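Local coordinates for translation initiation factor eIF2 assembly protein (Schizosaccharomyces pombe, PDB 4ZGP) that acts as an ATP-dependent chaperone that binds the gamma subunit of eIF2 so that it can assemble with the alpha and beta subunits, at residues Phe197-Lys201 with Phe238-Phe243. Sequence-based numbering, arbitrary orientation. Where two conformers were deposited one is given.
Sequences FVKSK and FPDPDF
Lys-201, in one of its two modelled conformers, reaches along the loop 238-242 to its backbone. CG stands anti to the carbonyl carbon, beside the backbone N (chi1 -67°), and a bend at chi2 (-53°) turns the chain over Pro-241. CG and CD pass the proline CA, with CD at 3.8 Å. CE lies 3.4 Å from Asp-240 O. NZ then bonds two carbonyls, Asp-240 O at 2.6 Å and Phe-238 O at 2.7 Å, and sits above the plane of each. In this conformer one ammonium group bridges two carbonyls of the loop.

Ser-200 and Lys-201 form the tight two-residue hairpin turn between strands 193-199 and 202-208, close to type I'. The Lys-201 N-H goes to Pro-241 O. Asp-242 OD1 takes the Ser-200 N-H in a nearly straight bond of 2.7 Å (173°). A water that donates to OD1 also bonds Ser-200 OG. A leucine in place of Asp-242 would probably leave the Ser-200 N-H without its acceptor and the turn less firmly fixed.

Val-198 and Phe-243 form an antiparallel hydrogen-bonded pair. Their side chains share one face of the sheet. Val-198 CB stands over the centre of the Phe-243 ring, 4.1 Å from the centroid, in a CH-pi contact. Phe-238 CD2 lies against the opposite ring face.

The contact ties the end of strand 193-199 to the start of strand 243-250, in the mixed sheet of this ATP-grasp protein. Phe-238 and Phe-243 also touch Ile-259 of strand 253-261. Helix 26-31 packs on Phe-238, and His-31 ND1 is hydrogen-bonded to Asp-240 OD2.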
loop_
_atom_site.group_PDB
_atom_site.type_symbol
_atom_site.label_atom_id
_atom_site.label_comp_id
_atom_site.label_asym_id
_atom_site.label_seq_id
_atom_site.Cartn_x
_atom_site.Cartn_y
_atom_site.Cartn_z
ATOM N N PHE A 197 -5.163 -9.709 7.918
ATOM C CA PHE A 197 -4.838 -10.858 7.109
ATOM C C PHE A 197 -6.095 -11.677 6.878
ATOM O O PHE A 197 -6.840 -11.982 7.810
ATOM C CB PHE A 197 -3.750 -11.688 7.804
ATOM C CG PHE A 197 -2.474 -10.934 8.025
ATOM C CD1 PHE A 197 -2.290 -10.168 9.168
ATOM C CD2 PHE A 197 -1.450 -11.006 7.104
ATOM C CE1 PHE A 197 -1.096 -9.480 9.369
ATOM C CE2 PHE A 197 -0.262 -10.318 7.303
ATOM C CZ PHE A 197 -0.082 -9.560 8.430
ATOM N N VAL A 198 -6.332 -12.000 5.614
ATOM C CA VAL A 198 -7.565 -12.607 5.188
ATOM C C VAL A 198 -7.264 -13.910 4.463
ATOM O O VAL A 198 -6.458 -13.934 3.548
ATOM C CB VAL A 198 -8.357 -11.680 4.228
ATOM C CG1 VAL A 198 -9.611 -12.378 3.751
ATOM C CG2 VAL A 198 -8.697 -10.357 4.910
ATOM N N LYS A 199 -7.922 -14.985 4.879
ATOM C CA LYS A 199 -7.726 -16.279 4.233
ATOM C C LYS A 199 -9.082 -16.941 4.068
ATOM O O LYS A 199 -9.879 -16.969 5.005
ATOM C CB LYS A 199 -6.783 -17.167 5.052
ATOM C CG LYS A 199 -6.518 -18.520 4.412
ATOM C CD LYS A 199 -5.927 -19.499 5.415
ATOM C CE LYS A 199 -4.495 -19.165 5.683
ATOM N NZ LYS A 199 -3.787 -20.227 6.486
ATOM N N SER A 200 -9.341 -17.437 2.861
ATOM C CA SER A 200 -10.659 -17.936 2.474
ATOM C C SER A 200 -11.758 -16.957 2.869
ATOM O O SER A 200 -12.767 -17.342 3.444
ATOM C CB SER A 200 -10.905 -19.327 3.080
ATOM O OG SER A 200 -9.771 -20.137 2.835
ATOM N N LYS A 201 -11.522 -15.675 2.573
ATOM C CA LYS A 201 -12.471 -14.594 2.823
ATOM C C LYS A 201 -12.796 -14.374 4.296
ATOM O O LYS A 201 -13.767 -13.691 4.635
ATOM C CB LYS A 201 -13.768 -14.839 2.042
ATOM C CG LYS A 201 -13.597 -14.754 0.536
ATOM C CD LYS A 201 -12.929 -13.441 0.137
ATOM C CE LYS A 201 -13.174 -13.093 -1.332
ATOM N NZ LYS A 201 -12.403 -11.879 -1.730
ATOM N N PHE A 238 -13.441 -7.786 -3.867
ATOM C CA PHE A 238 -12.057 -8.112 -4.139
ATOM C C PHE A 238 -12.027 -9.572 -4.629
ATOM O O PHE A 238 -12.676 -10.427 -4.039
ATOM C CB PHE A 238 -11.147 -7.913 -2.907
ATOM C CG PHE A 238 -9.705 -7.976 -3.262
ATOM C CD1 PHE A 238 -9.122 -6.925 -3.960
ATOM C CD2 PHE A 238 -8.954 -9.113 -3.007
ATOM C CE1 PHE A 238 -7.792 -6.988 -4.349
ATOM C CE2 PHE A 238 -7.627 -9.179 -3.390
ATOM C CZ PHE A 238 -7.044 -8.113 -4.060
ATOM N N PRO A 239 -11.293 -9.843 -5.725
ATOM C CA PRO A 239 -11.530 -11.101 -6.448
ATOM C C PRO A 239 -10.815 -12.330 -5.894
ATOM O O PRO A 239 -11.172 -13.436 -6.313
ATOM C CB PRO A 239 -11.026 -10.792 -7.868
ATOM C CG PRO A 239 -10.081 -9.684 -7.723
ATOM C CD PRO A 239 -10.594 -8.852 -6.562
ATOM N N ASP A 240 -9.857 -12.159 -4.987
ATOM C CA ASP A 240 -9.116 -13.310 -4.440
ATOM C C ASP A 240 -9.560 -13.652 -3.010
ATOM O O ASP A 240 -9.970 -12.778 -2.272
ATOM C CB ASP A 240 -7.619 -13.026 -4.474
ATOM C CG ASP A 240 -7.117 -12.746 -5.878
ATOM O OD1 ASP A 240 -7.544 -13.465 -6.803
ATOM O OD2 ASP A 240 -6.294 -11.823 -6.052
ATOM N N PRO A 241 -9.490 -14.947 -2.627
ATOM C CA PRO A 241 -9.919 -15.366 -1.292
ATOM C C PRO A 241 -8.931 -15.004 -0.183
ATOM O O PRO A 241 -9.352 -14.851 0.974
ATOM C CB PRO A 241 -10.024 -16.891 -1.432
ATOM C CG PRO A 241 -8.971 -17.238 -2.433
ATOM C CD PRO A 241 -9.017 -16.087 -3.440
ATOM N N ASP A 242 -7.650 -14.914 -0.525
ATOM C CA ASP A 242 -6.614 -14.587 0.450
ATOM C C ASP A 242 -5.898 -13.288 0.068
ATOM O O ASP A 242 -5.444 -13.135 -1.067
ATOM C CB ASP A 242 -5.566 -15.693 0.549
ATOM C CG ASP A 242 -6.168 -17.105 0.566
ATOM O OD1 ASP A 242 -7.309 -17.303 1.024
ATOM O OD2 ASP A 242 -5.455 -18.029 0.127
ATOM N N PHE A 243 -5.782 -12.371 1.021
ATOM C CA PHE A 243 -5.086 -11.112 0.762
ATOM C C PHE A 243 -4.807 -10.411 2.086
ATOM O O PHE A 243 -5.197 -10.895 3.148
ATOM C CB PHE A 243 -5.915 -10.209 -0.196
ATOM C CG PHE A 243 -7.299 -9.842 0.314
ATOM C CD1 PHE A 243 -8.380 -10.690 0.121
ATOM C CD2 PHE A 243 -7.521 -8.625 0.973
ATOM C CE1 PHE A 243 -9.664 -10.343 0.563
ATOM C CE2 PHE A 243 -8.802 -8.273 1.427
ATOM C CZ PHE A 243 -9.873 -9.127 1.218
HETATM O O HOH W 1 -8.254 -19.910 0.730
#